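Local coordinates for protein EreC (Klebsiella pneumoniae, PDB 6XCQ) that probably hydrolyses the lactone ester of erythromycin-type macrolide antibiotics, giving its host resistance to them, at residues A[224-229]-A[250-255]; A[340-345]-A[422-427]; A[374-379]-A[400-405]. The protein carries 1 engineered substitution. One frame throughout, in Å; residues are numbered along the deposited sequence.

Contact 1. Residues A[224-229]-A[250-255]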
loop_
_atom_site.group_PDB
_atom_site.type_symbol
_atom_site.label_atom_id
_atom_site.label_comp_id
_atom_site.label_asym_id
_atom_site.label_seq_id
_atom_site.Cartn_x
_atom_site.Cartn_y
_atom_site.Cartn_z
ATOM N N ARG A 224 7.974 17.132 19.963
ATOM C CA ARG A 224 7.771 18.521 20.371
ATOM C C ARG A 224 6.942 19.272 19.339
ATOM O O ARG A 224 5.985 19.978 19.684
ATOM C CB ARG A 224 9.120 19.215 20.584
ATOM C CG ARG A 224 9.027 20.614 21.218
ATOM C CD ARG A 224 9.075 21.738 20.179
ATOM N NE ARG A 224 9.531 23.004 20.743
ATOM C CZ ARG A 224 8.733 23.927 21.272
ATOM N NH1 ARG A 224 7.417 23.731 21.335
ATOM N NH2 ARG A 224 9.259 25.047 21.755
ATOM N N LEU A 225 7.283 19.112 18.060
ATOM C CA LEU A 225 6.552 19.800 17.000
ATOM C C LEU A 225 5.105 19.346 16.933
ATOM O O LEU A 225 4.207 20.160 16.714
ATOM C CB LEU A 225 7.220 19.544 15.649
ATOM C CG LEU A 225 8.144 20.651 15.171
ATOM C CD1 LEU A 225 9.031 20.124 14.067
ATOM C CD2 LEU A 225 7.342 21.862 14.712
ATOM N N LYS A 226 4.880 18.037 17.069
ATOM C CA LYS A 226 3.537 17.477 16.974
ATOM C C LYS A 226 2.618 18.044 18.043
ATOM O O LYS A 226 1.444 18.335 17.780
ATOM C CB LYS A 226 3.613 15.967 17.133
ATOM C CG LYS A 226 2.293 15.249 16.966
ATOM C CD LYS A 226 2.469 13.779 17.295
ATOM C CE LYS A 226 1.264 13.223 18.026
ATOM N NZ LYS A 226 0.232 12.755 17.072
ATOM N N LEU A 227 3.121 18.150 19.269
ATOM C CA LEU A 227 2.299 18.636 20.374
ATOM C C LEU A 227 2.088 20.147 20.296
ATOM O O LEU A 227 1.022 20.647 20.674
ATOM C CB LEU A 227 2.947 18.246 21.705
ATOM C CG LEU A 227 2.607 16.884 22.339
ATOM C CD1 LEU A 227 2.523 15.780 21.325
ATOM C CD2 LEU A 227 3.623 16.530 23.417
ATOM N N ARG A 228 3.075 20.891 19.806
ATOM C CA ARG A 228 2.871 22.324 19.635
ATOM C C ARG A 228 1.793 22.594 18.591
ATOM O O ARG A 228 0.883 23.402 18.819
ATOM C CB ARG A 228 4.178 23.020 19.255
ATOM C CG ARG A 228 3.964 24.520 18.991
ATOM C CD ARG A 228 5.242 25.251 18.578
ATOM N NE ARG A 228 4.972 26.614 18.112
ATOM C CZ ARG A 228 4.835 27.678 18.909
ATOM N NH1 ARG A 228 4.911 27.552 20.232
ATOM N NH2 ARG A 228 4.589 28.873 18.381
ATOM N N LEU A 229 1.848 21.892 17.456
ATOM C CA LEU A 229 0.886 22.159 16.390
ATOM C C LEU A 229 -0.528 21.823 16.830
ATOM O O LEU A 229 -1.469 22.572 16.546
ATOM C CB LEU A 229 1.238 21.364 15.131
ATOM C CG LEU A 229 2.125 22.062 14.097
ATOM C CD1 LEU A 229 1.308 22.936 13.168
ATOM C CD2 LEU A 229 3.202 22.883 14.775
ATOM N N ASP A 250 -0.414 16.561 8.896
ATOM C CA ASP A 250 -0.175 15.310 8.191
ATOM C C ASP A 250 1.313 15.073 7.983
ATOM O O ASP A 250 1.792 13.943 8.143
ATOM C CB ASP A 250 -0.911 15.309 6.854
ATOM C CG ASP A 250 -2.429 15.262 7.018
ATOM O OD1 ASP A 250 -2.923 15.114 8.163
ATOM O OD2 ASP A 250 -3.129 15.377 5.989
ATOM N N ARG A 251 2.065 16.122 7.626
ATOM C CA ARG A 251 3.496 15.948 7.397
ATOM C C ARG A 251 4.187 15.451 8.659
ATOM O O ARG A 251 4.942 14.470 8.625
ATOM C CB ARG A 251 4.129 17.257 6.919
ATOM C CG ARG A 251 3.621 17.791 5.581
ATOM C CD ARG A 251 3.925 16.851 4.404
ATOM N NE ARG A 251 2.836 15.901 4.196
ATOM C CZ ARG A 251 1.644 16.215 3.691
ATOM N NH1 ARG A 251 1.370 17.458 3.322
ATOM N NH2 ARG A 251 0.721 15.278 3.555
ATOM N N ILE A 252 3.923 16.112 9.792
ATOM C CA ILE A 252 4.524 15.707 11.062
ATOM C C ILE A 252 4.179 14.258 11.380
ATOM O O ILE A 252 5.043 13.487 11.808
ATOM C CB ILE A 252 4.070 16.640 12.202
ATOM C CG1 ILE A 252 4.626 18.051 12.008
ATOM C CG2 ILE A 252 4.513 16.082 13.552
ATOM C CD1 ILE A 252 3.820 19.131 12.741
ATOM N N GLU A 253 2.913 13.868 11.194
ATOM C CA GLU A 253 2.547 12.464 11.429
ATOM C C GLU A 253 3.378 11.532 10.552
ATOM O O GLU A 253 3.894 10.510 11.019
ATOM C CB GLU A 253 1.061 12.232 11.158
ATOM C CG GLU A 253 0.105 12.778 12.223
ATOM C CD GLU A 253 0.338 12.179 13.600
ATOM O OE1 GLU A 253 0.633 12.951 14.542
ATOM O OE2 GLU A 253 0.243 10.943 13.738
ATOM N N SER A 254 3.493 11.863 9.268
ATOM C CA SER A 254 4.289 11.063 8.350
ATOM C C SER A 254 5.734 10.945 8.830
ATOM O O SER A 254 6.302 9.848 8.839
ATOM C CB SER A 254 4.232 11.670 6.949
ATOM O OG SER A 254 5.023 10.888 6.059
ATOM N N ILE A 255 6.345 12.064 9.240
ATOM C CA ILE A 255 7.736 12.023 9.707
ATOM C C ILE A 255 7.863 11.198 10.983
ATOM O O ILE A 255 8.789 10.382 11.124
ATOM C CB ILE A 255 8.285 13.444 9.914
ATOM C CG1 ILE A 255 8.380 14.187 8.583
ATOM C CG2 ILE A 255 9.638 13.390 10.586
ATOM C CD1 ILE A 255 8.203 15.764 8.725
HETATM O O HOH W 1 0.942 10.442 16.447
#

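Contact 2. Residues A[340-345]-A[422-427]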
loop_
_atom_site.group_PDB
_atom_site.type_symbol
_atom_site.label_atom_id
_atom_site.label_comp_id
_atom_site.label_asym_id
_atom_site.label_seq_id
_atom_site.Cartn_x
_atom_site.Cartn_y
_atom_site.Cartn_z
ATOM N N ALA A 340 -11.959 -6.618 1.677
ATOM C CA ALA A 340 -10.604 -7.002 1.278
ATOM C C ALA A 340 -10.662 -8.173 0.304
ATOM O O ALA A 340 -11.188 -9.238 0.642
ATOM C CB ALA A 340 -9.760 -7.387 2.499
ATOM N N ILE A 341 -10.091 -7.997 -0.879
ATOM C CA ILE A 341 -10.033 -9.058 -1.877
ATOM C C ILE A 341 -8.569 -9.472 -2.030
ATOM O O ILE A 341 -7.738 -8.691 -2.510
ATOM C CB ILE A 341 -10.641 -8.619 -3.214
ATOM C CG1 ILE A 341 -12.019 -7.975 -2.979
ATOM C CG2 ILE A 341 -10.726 -9.823 -4.161
ATOM C CD1 ILE A 341 -12.742 -7.543 -4.234
ATOM N N ALA A 342 -8.240 -10.672 -1.560
ATOM C CA ALA A 342 -6.904 -11.227 -1.755
ATOM C C ALA A 342 -6.736 -11.743 -3.182
ATOM O O ALA A 342 -7.692 -12.207 -3.803
ATOM C CB ALA A 342 -6.641 -12.365 -0.779
ATOM N N PHE A 343 -5.510 -11.638 -3.705
ATOM C CA PHE A 343 -5.137 -12.194 -5.007
ATOM C C PHE A 343 -4.108 -13.285 -4.774
ATOM O O PHE A 343 -3.100 -13.040 -4.103
ATOM C CB PHE A 343 -4.497 -11.150 -5.937
ATOM C CG PHE A 343 -5.434 -10.149 -6.522
ATOM C CD1 PHE A 343 -6.614 -9.789 -5.880
ATOM C CD2 PHE A 343 -5.093 -9.500 -7.698
ATOM C CE1 PHE A 343 -7.461 -8.814 -6.425
ATOM C CE2 PHE A 343 -5.933 -8.533 -8.247
ATOM C CZ PHE A 343 -7.117 -8.198 -7.607
ATOM N N THR A 344 -4.319 -14.465 -5.354
ATOM C CA THR A 344 -3.298 -15.500 -5.287
ATOM C C THR A 344 -3.177 -16.162 -6.664
ATOM O O THR A 344 -3.729 -15.675 -7.652
ATOM C CB THR A 344 -3.592 -16.488 -4.150
ATOM O OG1 THR A 344 -2.447 -17.336 -3.972
ATOM C CG2 THR A 344 -4.838 -17.324 -4.445
ATOM N N HIS A 345 -2.422 -17.258 -6.747
ATOM C CA HIS A 345 -2.097 -17.815 -8.058
ATOM C C HIS A 345 -1.725 -19.281 -7.933
ATOM O O HIS A 345 -1.374 -19.770 -6.855
ATOM C CB HIS A 345 -0.936 -17.052 -8.718
ATOM C CG HIS A 345 0.370 -17.276 -8.028
ATOM N ND1 HIS A 345 1.240 -18.289 -8.386
ATOM C CD2 HIS A 345 0.937 -16.645 -6.969
ATOM C CE1 HIS A 345 2.295 -18.260 -7.589
ATOM N NE2 HIS A 345 2.135 -17.275 -6.715
ATOM N N ASP A 422 -12.775 -10.990 2.304
ATOM C CA ASP A 422 -14.152 -11.123 1.841
ATOM C C ASP A 422 -14.262 -11.943 0.564
ATOM O O ASP A 422 -15.267 -12.635 0.380
ATOM C CB ASP A 422 -14.778 -9.745 1.612
ATOM C CG ASP A 422 -14.929 -8.949 2.907
ATOM O OD1 ASP A 422 -15.923 -9.161 3.634
ATOM O OD2 ASP A 422 -14.030 -8.134 3.211
ATOM N N ALA A 423 -13.254 -11.891 -0.311
ATOM C CA ALA A 423 -13.245 -12.678 -1.540
ATOM C C ALA A 423 -11.802 -12.994 -1.903
ATOM O O ALA A 423 -10.869 -12.405 -1.355
ATOM C CB ALA A 423 -13.940 -11.952 -2.697
ATOM N N ILE A 424 -11.627 -13.944 -2.830
ATOM C CA ILE A 424 -10.312 -14.341 -3.329
ATOM C C ILE A 424 -10.334 -14.346 -4.849
ATOM O O ILE A 424 -11.262 -14.882 -5.470
ATOM C CB ILE A 424 -9.866 -15.730 -2.835
ATOM C CG1 ILE A 424 -10.192 -15.963 -1.351
ATOM C CG2 ILE A 424 -8.373 -15.895 -3.088
ATOM C CD1 ILE A 424 -9.258 -15.242 -0.375
ATOM N N VAL A 425 -9.284 -13.778 -5.438
ATOM C CA VAL A 425 -9.029 -13.799 -6.875
ATOM C C VAL A 425 -7.801 -14.665 -7.099
ATOM O O VAL A 425 -6.761 -14.443 -6.470
ATOM C CB VAL A 425 -8.815 -12.367 -7.402
ATOM C CG1 VAL A 425 -8.340 -12.341 -8.832
ATOM C CG2 VAL A 425 -10.082 -11.547 -7.233
ATOM N N CYS A 426 -7.901 -15.639 -7.998
ATOM C CA CYS A 426 -6.788 -16.552 -8.219
ATOM C C CYS A 426 -6.511 -16.666 -9.713
ATOM O O CYS A 426 -7.408 -17.020 -10.483
ATOM C CB CYS A 426 -7.091 -17.919 -7.602
ATOM S SG CYS A 426 -5.711 -19.091 -7.755
ATOM N N VAL A 427 -5.288 -16.333 -10.123
ATOM C CA VAL A 427 -4.894 -16.331 -11.532
ATOM C C VAL A 427 -4.049 -17.574 -11.811
ATOM O O VAL A 427 -3.590 -18.232 -10.868
ATOM C CB VAL A 427 -4.151 -15.031 -11.892
ATOM C CG1 VAL A 427 -5.044 -13.804 -11.600
ATOM C CG2 VAL A 427 -2.821 -14.942 -11.124
#

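Contact 3. Residues A[374-379]-A[400-405]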
loop_
_atom_site.group_PDB
_atom_site.type_symbol
_atom_site.label_atom_id
_atom_site.label_comp_id
_atom_site.label_asym_id
_atom_site.label_seq_id
_atom_site.Cartn_x
_atom_site.Cartn_y
_atom_site.Cartn_z
ATOM N N ILE A 374 1.232 -26.337 -2.928
ATOM C CA ILE A 374 -0.210 -26.260 -2.717
ATOM C C ILE A 374 -0.641 -27.498 -1.932
ATOM O O ILE A 374 -0.411 -28.623 -2.368
ATOM C CB ILE A 374 -0.942 -26.162 -4.064
ATOM C CG1 ILE A 374 -0.553 -24.846 -4.754
ATOM C CG2 ILE A 374 -2.463 -26.324 -3.902
ATOM C CD1 ILE A 374 -0.846 -24.829 -6.273
ATOM N N ARG A 375 -1.249 -27.296 -0.767
ATOM C CA ARG A 375 -1.635 -28.403 0.097
ATOM C C ARG A 375 -3.153 -28.491 0.201
ATOM O O ARG A 375 -3.892 -27.621 -0.288
ATOM C CB ARG A 375 -0.993 -28.259 1.480
ATOM C CG ARG A 375 0.510 -28.284 1.400
ATOM C CD ARG A 375 1.163 -28.009 2.723
ATOM N NE ARG A 375 2.573 -27.678 2.544
ATOM C CZ ARG A 375 3.020 -26.444 2.318
ATOM N NH1 ARG A 375 2.165 -25.423 2.243
ATOM N NH2 ARG A 375 4.320 -26.229 2.161
ATOM N N GLU A 376 -3.618 -29.571 0.846
ATOM C CA GLU A 376 -5.047 -29.864 0.842
ATOM C C GLU A 376 -5.831 -28.821 1.619
ATOM O O GLU A 376 -6.990 -28.544 1.284
ATOM C CB GLU A 376 -5.329 -31.270 1.401
ATOM C CG GLU A 376 -6.824 -31.656 1.360
ATOM C CD GLU A 376 -7.124 -33.073 1.887
ATOM O OE1 GLU A 376 -6.177 -33.824 2.182
ATOM O OE2 GLU A 376 -8.317 -33.437 1.986
ATOM N N ASP A 377 -5.232 -28.226 2.649
ATOM C CA ASP A 377 -5.890 -27.137 3.369
ATOM C C ASP A 377 -5.412 -25.773 2.883
ATOM O O ASP A 377 -5.290 -24.829 3.667
ATOM C CB ASP A 377 -5.684 -27.280 4.872
ATOM C CG ASP A 377 -4.225 -27.356 5.267
ATOM O OD1 ASP A 377 -3.331 -27.119 4.419
ATOM O OD2 ASP A 377 -3.973 -27.656 6.448
ATOM N N SER A 378 -5.123 -25.639 1.592
ATOM C CA SER A 378 -4.754 -24.345 1.042
ATOM C C SER A 378 -5.914 -23.736 0.255
ATOM O O SER A 378 -6.796 -24.439 -0.250
ATOM C CB SER A 378 -3.506 -24.471 0.171
ATOM O OG SER A 378 -3.803 -25.031 -1.087
ATOM N N MET A 379 -5.942 -22.405 0.200
ATOM C CA MET A 379 -6.934 -21.741 -0.642
ATOM C C MET A 379 -6.724 -22.109 -2.108
ATOM O O MET A 379 -7.684 -22.228 -2.876
ATOM C CB MET A 379 -6.862 -20.228 -0.449
ATOM C CG MET A 379 -7.831 -19.438 -1.336
ATOM S SD MET A 379 -9.589 -19.836 -1.115
ATOM C CE MET A 379 -9.784 -19.541 0.611
ATOM N N PRO A 400 -18.179 -22.825 4.628
ATOM C CA PRO A 400 -17.286 -23.836 5.211
ATOM C C PRO A 400 -16.321 -24.365 4.159
ATOM O O PRO A 400 -16.687 -24.559 3.000
ATOM C CB PRO A 400 -18.250 -24.922 5.710
ATOM C CG PRO A 400 -19.622 -24.537 5.158
ATOM C CD PRO A 400 -19.585 -23.057 4.989
ATOM N N MET A 401 -15.071 -24.575 4.558
ATOM C CA MET A 401 -14.096 -25.099 3.611
ATOM C C MET A 401 -12.854 -25.523 4.366
ATOM O O MET A 401 -12.625 -25.114 5.507
ATOM C CB MET A 401 -13.728 -24.071 2.534
ATOM C CG MET A 401 -12.873 -22.939 3.031
ATOM S SD MET A 401 -12.592 -21.698 1.748
ATOM C CE MET A 401 -12.471 -20.213 2.764
ATOM N N LYS A 402 -12.053 -26.349 3.701
ATOM C CA LYS A 402 -10.808 -26.862 4.252
ATOM C C LYS A 402 -9.684 -25.843 4.223
ATOM O O LYS A 402 -8.659 -26.074 4.871
ATOM C CB LYS A 402 -10.344 -28.115 3.486
ATOM C CG LYS A 402 -11.280 -29.312 3.610
ATOM C CD LYS A 402 -10.670 -30.597 3.037
ATOM C CE LYS A 402 -10.450 -30.517 1.539
ATOM N NZ LYS A 402 -10.270 -31.882 0.933
ATOM N N ALA A 403 -9.844 -24.754 3.474
ATOM C CA ALA A 403 -8.754 -23.820 3.235
ATOM C C ALA A 403 -8.424 -23.058 4.512
ATOM O O ALA A 403 -9.291 -22.413 5.109
ATOM C CB ALA A 403 -9.127 -22.857 2.112
ATOM N N LYS A 404 -7.171 -23.142 4.930
ATOM C CA LYS A 404 -6.686 -22.375 6.068
ATOM C C LYS A 404 -5.406 -21.620 5.773
ATOM O O LYS A 404 -4.998 -20.786 6.592
ATOM C CB LYS A 404 -6.447 -23.300 7.266
ATOM C CG LYS A 404 -7.714 -23.602 8.050
ATOM C CD LYS A 404 -7.445 -24.656 9.104
ATOM C CE LYS A 404 -8.684 -24.880 9.967
ATOM N NZ LYS A 404 -9.744 -25.535 9.162
ATOM N N ARG A 405 -4.749 -21.887 4.648
ATOM C CA ARG A 405 -3.515 -21.205 4.305
ATOM C C ARG A 405 -3.595 -20.697 2.872
ATOM O O ARG A 405 -4.360 -21.215 2.053
ATOM C CB ARG A 405 -2.280 -22.110 4.519
ATOM C CG ARG A 405 -2.265 -23.429 3.769
ATOM C CD ARG A 405 -1.162 -24.352 4.311
ATOM N NE ARG A 405 -1.637 -25.201 5.400
ATOM C CZ ARG A 405 -1.300 -25.046 6.676
ATOM N NH1 ARG A 405 -0.472 -24.077 7.036
ATOM N NH2 ARG A 405 -1.791 -25.863 7.595
#

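Contact 1. Residues A[224-229]-A[250-255]
Lys226 of helix 212-231 is extended through chi1 (-176°) and chi2, then bends at chi3 and chi4, and Glu253 on helix 244-267 bends at chi2 to meet it. These bends bring the two charged ends together at the margin of the helix pair. NZ of Lys226 lies 2.6 Å from OE1 of Glu253, a hydrogen-bonded salt bridge. The ammonium comes to the syn side of OE1, 21° out of the carboxylate plane. A water sits beside the same pair. It donates to Glu253 OE2 at 2.8 Å and appears to accept from Lys226 NZ, though that distance is doubtfully short.

Beside the salt bridge the contact is apolar. Ile252 has its CB directed toward helix 212-231, and two of its methyls, CG2 and CD1, make the contact. CG2 packs against Lys226 CB at 3.7 Å. CD1 reaches Leu229 CG at 3.6 Å and also lies near Leu225. Leu170 of helix 164-177 touches Ile252 too, and Leu225 packs on helix 182-191. The two helices run nearly antiparallel, with 154° between the segment directions and 9.9 Å between the axes.

Lys226 thus plays two parts: its aliphatic base packs on Ile252, while its ammonium stays at the partly exposed margin with Glu253. Glu256 brings a second carboxylate close to Glu253 OE2. Two carboxylates this close would probably raise the proton affinity of one of them, and the nearby ammonium would partly offset their repulsion.

Contact 2. Residues A[340-345]-A[422-427]
Phe343 and Val425 sit side by side on strands 338-345 and 423-427, parallel neighbours in the mixed beta sheet of the esterase domain. Phe343 can be followed outward. Its CB lies 4.0 Å from Val425 O. CG then comes near Val425 CB, and CD1 approaches that same CB to 3.7 Å. Farther out, CE1 meets both Val425 CB and Val425 CG2. CZ ends the ring, on which Phe75, Ala78 and Leu82 of helix 73-90 also pack. The valine lies over one ring face. Its CB makes a CH-pi contact, 4.1 Å from the Phe343 ring centroid and 27° off the normal, and its CG1 sits over the centre of the ring. Phe343 CG is anti to the carbonyl carbon (chi1 -74°), and from there the ring runs alongside the valine.

Ile341, His345, Ala423, Val425 and Val427 lie on the same sheet face as Phe343. CG2 of Ile341 touches CG2 of Val425 at 3.6 Å. The other face carries Ala342, Ile424, Thr344 and Cys426. There Thr344 CG2 packs on Cys426 SG, and Thr344 OG1 bonds to Glu380. Met406 of strand 405-408 packs on Ala342, Thr344 and Ile424.

The backbones are joined by a parallel ladder. Val425 N donates to Ala342 O, and Val425 O accepts from Thr344 N at 2.7 Å. Val427 N continues the pattern to Thr344 O. At the start of the pairing the Asp422 carboxylate reaches the backbone of Ala340, and Lys312 forms a salt bridge with OD2. Asp422 OD2 also accepts from Ala340 N at 3.0 Å, on its anti side and 15° out of the carboxylate plane.

Contact 3. Residues A[374-379]-A[400-405]
Asp377 and Arg405 form the main ionic pair. Asp377 CG sits between its backbone N and carbonyl carbon (chi1 56°), and Arg405 bends at chi3 (90°) to meet it. The arginine grips the carboxylate side-on with two nitrogens: NE to OD1 at 2.7 Å and NH2 to OD2 at 3.0 Å. Both oxygens lie in or near the guanidinium plane, but they are met from above the carboxylate plane, and the two planes are 50° apart. Arg405 NH1 has a second carboxylate partner in Glu414. A separate salt bridge joins Lys402 NZ to the anti lone pair of Glu376 OE2 at 2.7 Å.

Backbone bonds fix the two loops together. Asp377 O accepts both Lys404 N, from above its carbonyl plane, and Arg405 N, within that plane. In return Arg405 O takes Met379 N at 2.7 Å. Ser378 and Arg405 thus form a single beta bridge.

Apolar contacts fill the inner side. Met379 bends at chi2 and chi3, and its CE touches Met401 CE at 3.5 Å and Ala403 CB at 3.7 Å. Leu417 packs on all three residues.

Within 374-379, Ser378 N bonds to Arg375 O in a type I beta turn. Ser378 OG adds a second bond to that oxygen. Ser378 is also the N-cap of helix 379-387, its OG accepting from Gln381 N.

From the N terminus, contact 1 comes first. It closes a mostly helical loop of 20 residues and joins helices 212-231 and 244-267, on the opposite side of the chain's centre from contacts 2 and 3. Contact 2 opens after it closes, so the two are in series. Contact 2 pairs strands 338-345 and 423-427 across 76 residues. Contact 3 is nested inside that loop and ties the lead-in to helix 379-387 to the lead-in to strand 405-408. Contacts 2 and 3 touch through Ile424 CG1 and Met379 SD, 3.9 Å apart. Contact 1 stays apart, its centre 37 Å from that of contact 2 and 45 Å from that of contact 3.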